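Local coordinates for protein lamina-associated polypeptide 2 isoforms alpha/zeta (Mus musculus, PDB 2V0X) that forms a dimer through its C-terminal domain and, as a component of the nuclear lamina, probably links lamin A with chromatin, at residues His105-Ser119 with Met179-Tyr193. The protein carries 2 engineered substitutions. Residues are numbered along the deposited sequence; the frame is centred on the assembly and turned at random.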
loop_
_atom_site.group_PDB
_atom_site.type_symbol
_atom_site.label_atom_id
_atom_site.label_comp_id
_atom_site.label_asym_id
_atom_site.label_seq_id
_atom_site.Cartn_x
_atom_site.Cartn_y
_atom_site.Cartn_z
ATOM N N HIS B 105 4.078 -20.862 -4.089
ATOM C CA HIS B 105 3.540 -20.130 -2.939
ATOM C C HIS B 105 4.223 -18.779 -2.777
ATOM O O HIS B 105 3.576 -17.781 -2.452
ATOM C CB HIS B 105 3.733 -20.933 -1.652
ATOM C CG HIS B 105 2.919 -22.188 -1.597
ATOM N ND1 HIS B 105 1.542 -22.179 -1.537
ATOM C CD2 HIS B 105 3.290 -23.490 -1.575
ATOM C CE1 HIS B 105 1.098 -23.423 -1.480
ATOM N NE2 HIS B 105 2.138 -24.236 -1.499
ATOM N N LEU B 106 5.533 -18.757 -3.009
ATOM C CA LEU B 106 6.304 -17.538 -2.889
ATOM C C LEU B 106 5.906 -16.571 -3.986
ATOM O O LEU B 106 5.687 -15.390 -3.721
ATOM C CB LEU B 106 7.806 -17.818 -2.962
ATOM C CG LEU B 106 8.430 -18.743 -1.921
ATOM C CD1 LEU B 106 9.944 -18.594 -1.990
ATOM C CD2 LEU B 106 7.953 -18.391 -0.521
ATOM N N ASP B 107 5.811 -17.084 -5.213
ATOM C CA ASP B 107 5.438 -16.263 -6.359
ATOM C C ASP B 107 4.034 -15.690 -6.191
ATOM O O ASP B 107 3.780 -14.538 -6.546
ATOM C CB ASP B 107 5.537 -17.058 -7.668
ATOM C CG ASP B 107 5.404 -16.168 -8.883
ATOM O OD1 ASP B 107 6.124 -15.154 -8.948
ATOM O OD2 ASP B 107 4.546 -16.451 -9.740
ATOM N N LEU B 108 3.129 -16.484 -5.627
ATOM C CA LEU B 108 1.770 -16.019 -5.401
ATOM C C LEU B 108 1.783 -14.892 -4.363
ATOM O O LEU B 108 1.136 -13.848 -4.532
ATOM C CB LEU B 108 0.901 -17.163 -4.882
ATOM C CG LEU B 108 -0.531 -16.752 -4.516
ATOM C CD1 LEU B 108 -1.260 -16.203 -5.756
ATOM C CD2 LEU B 108 -1.277 -17.964 -3.958
ATOM N N ALA B 109 2.533 -15.091 -3.289
ATOM C CA ALA B 109 2.608 -14.072 -2.246
ATOM C C ALA B 109 3.151 -12.754 -2.792
ATOM O O ALA B 109 2.624 -11.693 -2.462
ATOM C CB ALA B 109 3.447 -14.543 -1.096
ATOM N N LEU B 110 4.200 -12.815 -3.615
ATOM C CA LEU B 110 4.789 -11.595 -4.176
ATOM C C LEU B 110 3.848 -10.933 -5.195
ATOM O O LEU B 110 3.815 -9.703 -5.311
ATOM C CB LEU B 110 6.160 -11.885 -4.817
ATOM C CG LEU B 110 7.302 -12.368 -3.899
ATOM C CD1 LEU B 110 8.353 -13.161 -4.670
ATOM C CD2 LEU B 110 7.931 -11.204 -3.173
ATOM N N CYS B 111 3.088 -11.747 -5.925
ATOM C CA CYS B 111 2.136 -11.238 -6.914
ATOM C C CYS B 111 0.996 -10.510 -6.203
ATOM O O CYS B 111 0.564 -9.436 -6.624
ATOM C CB CYS B 111 1.575 -12.384 -7.783
ATOM S SG CYS B 111 2.738 -12.987 -9.078
ATOM N N ARG B 112 0.491 -11.130 -5.148
ATOM C CA ARG B 112 -0.580 -10.554 -4.362
ATOM C C ARG B 112 -0.078 -9.288 -3.690
ATOM O O ARG B 112 -0.806 -8.315 -3.644
ATOM C CB ARG B 112 -1.113 -11.574 -3.355
ATOM C CG ARG B 112 -1.672 -12.781 -4.088
ATOM C CD ARG B 112 -3.042 -13.157 -3.641
ATOM N NE ARG B 112 -3.003 -14.037 -2.498
ATOM C CZ ARG B 112 -3.552 -15.249 -2.459
ATOM N NH1 ARG B 112 -4.193 -15.743 -3.511
ATOM N NH2 ARG B 112 -3.463 -15.965 -1.353
ATOM N N SER B 113 1.184 -9.274 -3.253
ATOM C CA SER B 113 1.743 -8.070 -2.644
ATOM C C SER B 113 1.704 -6.937 -3.679
ATOM O O SER B 113 1.309 -5.817 -3.377
ATOM C CB SER B 113 3.190 -8.296 -2.202
ATOM O OG SER B 113 3.253 -9.200 -1.103
ATOM N N TYR B 114 2.101 -7.251 -4.904
ATOM C CA TYR B 114 2.129 -6.255 -5.960
ATOM C C TYR B 114 0.728 -5.734 -6.237
ATOM O O TYR B 114 0.503 -4.522 -6.320
ATOM C CB TYR B 114 2.725 -6.841 -7.245
ATOM C CG TYR B 114 2.959 -5.829 -8.349
ATOM C CD1 TYR B 114 4.241 -5.389 -8.644
ATOM C CD2 TYR B 114 1.898 -5.317 -9.103
ATOM C CE1 TYR B 114 4.476 -4.471 -9.658
ATOM C CE2 TYR B 114 2.120 -4.374 -10.131
ATOM C CZ TYR B 114 3.416 -3.963 -10.399
ATOM O OH TYR B 114 3.686 -3.058 -11.396
ATOM N N GLU B 115 -0.207 -6.667 -6.358
ATOM C CA GLU B 115 -1.582 -6.332 -6.677
ATOM C C GLU B 115 -2.244 -5.493 -5.584
ATOM O O GLU B 115 -2.943 -4.545 -5.884
ATOM C CB GLU B 115 -2.394 -7.605 -6.950
ATOM C CG GLU B 115 -3.751 -7.301 -7.546
ATOM C CD GLU B 115 -4.673 -8.495 -7.616
ATOM O OE1 GLU B 115 -4.166 -9.635 -7.670
ATOM O OE2 GLU B 115 -5.907 -8.288 -7.614
ATOM N N ALA B 116 -2.035 -5.860 -4.321
ATOM C CA ALA B 116 -2.601 -5.105 -3.204
ATOM C C ALA B 116 -2.063 -3.670 -3.222
ATOM O O ALA B 116 -2.823 -2.711 -3.036
ATOM C CB ALA B 116 -2.272 -5.791 -1.860
ATOM N N ALA B 117 -0.765 -3.524 -3.495
ATOM C CA ALA B 117 -0.109 -2.212 -3.571
ATOM C C ALA B 117 -0.626 -1.371 -4.743
ATOM O O ALA B 117 -0.831 -0.151 -4.617
ATOM C CB ALA B 117 1.401 -2.399 -3.715
ATOM N N ALA B 118 -0.786 -2.017 -5.900
ATOM C CA ALA B 118 -1.274 -1.339 -7.088
ATOM C C ALA B 118 -2.684 -0.790 -6.824
ATOM O O ALA B 118 -3.039 0.307 -7.291
ATOM C CB ALA B 118 -1.301 -2.310 -8.271
ATOM N N SER B 119 -3.492 -1.575 -6.120
ATOM C CA SER B 119 -4.852 -1.179 -5.775
ATOM C C SER B 119 -4.825 0.042 -4.854
ATOM O O SER B 119 -5.618 0.957 -5.014
ATOM C CB SER B 119 -5.582 -2.332 -5.076
ATOM O OG SER B 119 -5.515 -3.495 -5.866
HETATM N N MSE B 179 -6.262 -2.503 1.859
HETATM C CA MSE B 179 -5.308 -2.969 0.858
HETATM C C MSE B 179 -3.923 -3.208 1.467
HETATM O O MSE B 179 -3.252 -4.197 1.129
HETATM C CB MSE B 179 -5.219 -1.993 -0.321
HETATM C CG MSE B 179 -6.488 -1.906 -1.196
HETATM SE SE MSE B 179 -7.268 -3.658 -1.661
HETATM C CE MSE B 179 -5.706 -4.554 -2.220
ATOM N N SER B 180 -3.502 -2.317 2.368
ATOM C CA SER B 180 -2.209 -2.441 3.044
ATOM C C SER B 180 -2.176 -3.690 3.932
ATOM O O SER B 180 -1.165 -4.381 3.992
ATOM C CB SER B 180 -1.919 -1.202 3.911
ATOM O OG SER B 180 -1.712 -0.044 3.113
ATOM N N ALA B 181 -3.287 -3.969 4.606
ATOM C CA ALA B 181 -3.381 -5.128 5.483
ATOM C C ALA B 181 -3.264 -6.410 4.665
ATOM O O ALA B 181 -2.583 -7.347 5.081
ATOM C CB ALA B 181 -4.691 -5.112 6.285
ATOM N N CYS B 182 -3.850 -6.411 3.473
ATOM C CA CYS B 182 -3.808 -7.569 2.579
ATOM C C CYS B 182 -2.375 -7.811 2.125
ATOM O O CYS B 182 -1.907 -8.952 2.100
ATOM C CB CYS B 182 -4.711 -7.343 1.358
ATOM S SG CYS B 182 -6.508 -7.471 1.686
ATOM N N ALA B 183 -1.683 -6.729 1.765
ATOM C CA ALA B 183 -0.298 -6.809 1.314
ATOM C C ALA B 183 0.570 -7.400 2.422
ATOM O O ALA B 183 1.405 -8.259 2.174
ATOM C CB ALA B 183 0.217 -5.428 0.926
HETATM N N MSE B 184 0.385 -6.891 3.632
HETATM C CA MSE B 184 1.110 -7.362 4.802
HETATM C C MSE B 184 0.789 -8.841 5.052
HETATM O O MSE B 184 1.671 -9.615 5.402
HETATM C CB MSE B 184 0.733 -6.507 6.019
HETATM C CG MSE B 184 1.349 -5.098 5.993
HETATM SE SE MSE B 184 0.304 -3.801 6.998
HETATM C CE MSE B 184 1.127 -3.993 8.728
ATOM N N GLY B 185 -0.475 -9.219 4.895
ATOM C CA GLY B 185 -0.857 -10.611 5.059
ATOM C C GLY B 185 -0.155 -11.492 4.018
ATOM O O GLY B 185 0.379 -12.536 4.346
ATOM N N SER B 186 -0.108 -11.040 2.769
ATOM C CA SER B 186 0.528 -11.796 1.693
ATOM C C SER B 186 2.027 -11.921 1.912
ATOM O O SER B 186 2.606 -12.990 1.700
ATOM C CB SER B 186 0.227 -11.155 0.344
ATOM O OG SER B 186 -1.164 -11.185 0.102
ATOM N N SER B 187 2.646 -10.836 2.361
ATOM C CA SER B 187 4.071 -10.843 2.640
ATOM C C SER B 187 4.356 -11.906 3.720
ATOM O O SER B 187 5.259 -12.729 3.578
ATOM C CB SER B 187 4.514 -9.463 3.133
ATOM O OG SER B 187 5.756 -9.542 3.821
ATOM N N THR B 188 3.544 -11.892 4.773
ATOM C CA THR B 188 3.664 -12.823 5.882
ATOM C C THR B 188 3.449 -14.272 5.418
ATOM O O THR B 188 4.172 -15.161 5.835
ATOM C CB THR B 188 2.687 -12.422 7.006
ATOM O OG1 THR B 188 3.015 -11.089 7.433
ATOM C CG2 THR B 188 2.757 -13.372 8.195
HETATM N N MSE B 189 2.481 -14.497 4.532
HETATM C CA MSE B 189 2.237 -15.837 4.003
HETATM C C MSE B 189 3.503 -16.328 3.258
HETATM O O MSE B 189 4.003 -17.432 3.491
HETATM C CB MSE B 189 1.040 -15.829 3.052
HETATM C CG MSE B 189 0.703 -17.213 2.485
HETATM SE SE MSE B 189 -0.473 -17.185 0.930
HETATM C CE MSE B 189 0.879 -17.089 -0.446
ATOM N N GLY B 190 4.033 -15.481 2.387
ATOM C CA GLY B 190 5.223 -15.841 1.653
ATOM C C GLY B 190 6.357 -16.232 2.588
ATOM O O GLY B 190 7.008 -17.263 2.382
ATOM N N ARG B 191 6.563 -15.440 3.639
ATOM C CA ARG B 191 7.635 -15.703 4.596
ATOM C C ARG B 191 7.404 -16.936 5.457
ATOM O O ARG B 191 8.369 -17.567 5.887
ATOM C CB ARG B 191 7.939 -14.461 5.459
ATOM C CG ARG B 191 8.510 -13.284 4.650
ATOM C CD ARG B 191 8.705 -12.030 5.503
ATOM N NE ARG B 191 9.743 -12.191 6.518
ATOM C CZ ARG B 191 9.587 -11.908 7.808
ATOM N NH1 ARG B 191 8.425 -11.455 8.256
ATOM N NH2 ARG B 191 10.610 -12.036 8.647
ATOM N N ARG B 192 6.149 -17.267 5.743
ATOM C CA ARG B 192 5.873 -18.482 6.511
ATOM C C ARG B 192 6.373 -19.694 5.696
ATOM O O ARG B 192 7.106 -20.536 6.212
ATOM C CB ARG B 192 4.387 -18.615 6.813
ATOM C CG ARG B 192 3.928 -17.739 7.960
ATOM C CD ARG B 192 2.463 -17.946 8.195
ATOM N NE ARG B 192 2.019 -17.230 9.386
ATOM C CZ ARG B 192 0.776 -17.271 9.846
ATOM N NH1 ARG B 192 -0.125 -17.996 9.213
ATOM N NH2 ARG B 192 0.429 -16.571 10.919
ATOM N N TYR B 193 6.050 -19.731 4.404
ATOM C CA TYR B 193 6.502 -20.829 3.538
ATOM C C TYR B 193 8.017 -20.837 3.442
ATOM O O TYR B 193 8.658 -21.890 3.504
ATOM C CB TYR B 193 5.912 -20.702 2.132
ATOM C CG TYR B 193 4.483 -21.179 2.034
ATOM C CD1 TYR B 193 3.420 -20.276 2.029
ATOM C CD2 TYR B 193 4.195 -22.540 1.922
ATOM C CE1 TYR B 193 2.098 -20.717 1.911
ATOM C CE2 TYR B 193 2.886 -22.994 1.804
ATOM C CZ TYR B 193 1.842 -22.077 1.798
ATOM O OH TYR B 193 0.545 -22.524 1.673
HETATM O O HOH W 1 -2.129 -14.050 0.326
#
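The helical segments 105-119 and 179-193, parts of helices 100-146 and 152-196, run antiparallel; the segment axes make an angle of 165° and come within 8.1 Å. Small residues permit this spacing: CA of Ser113 lies 4.6 Å from CA of Ala183. Ala109 CB packs 3.5 Å from Gly190 CA, where a side chain on the glycine would collide with it. Ala116 CB meets Ala183 CB. Met179, selenomethionine here, is bent at chi2 and chi3, which brings CE against Ala116 and Ser119. Selenomethionine Met189 is a knob among His105, Leu108, Ala109 and Arg112. Its CG stands anti to the backbone N (chi1 -179°), and CE reaches Ala109 CB at 3.7 Å. A water joins Arg112 NH2 to Ser186 OG, while the same NH2 forms a salt bridge with Asp51. At one end the rings of His105 and Tyr193 form an offset stack, centroids 3.9 Å apart and planes at 8°. His105 CB also sits over the tyrosine face. With Tyr193 replaced by alanine, the imidazole is likely to lose its stacking partner and be freer to turn. The two helices form an antiparallel hairpin, whose Asp107, Leu110, Ser187 and Arg191 bond to the second subunit, placing it in the dimer interface.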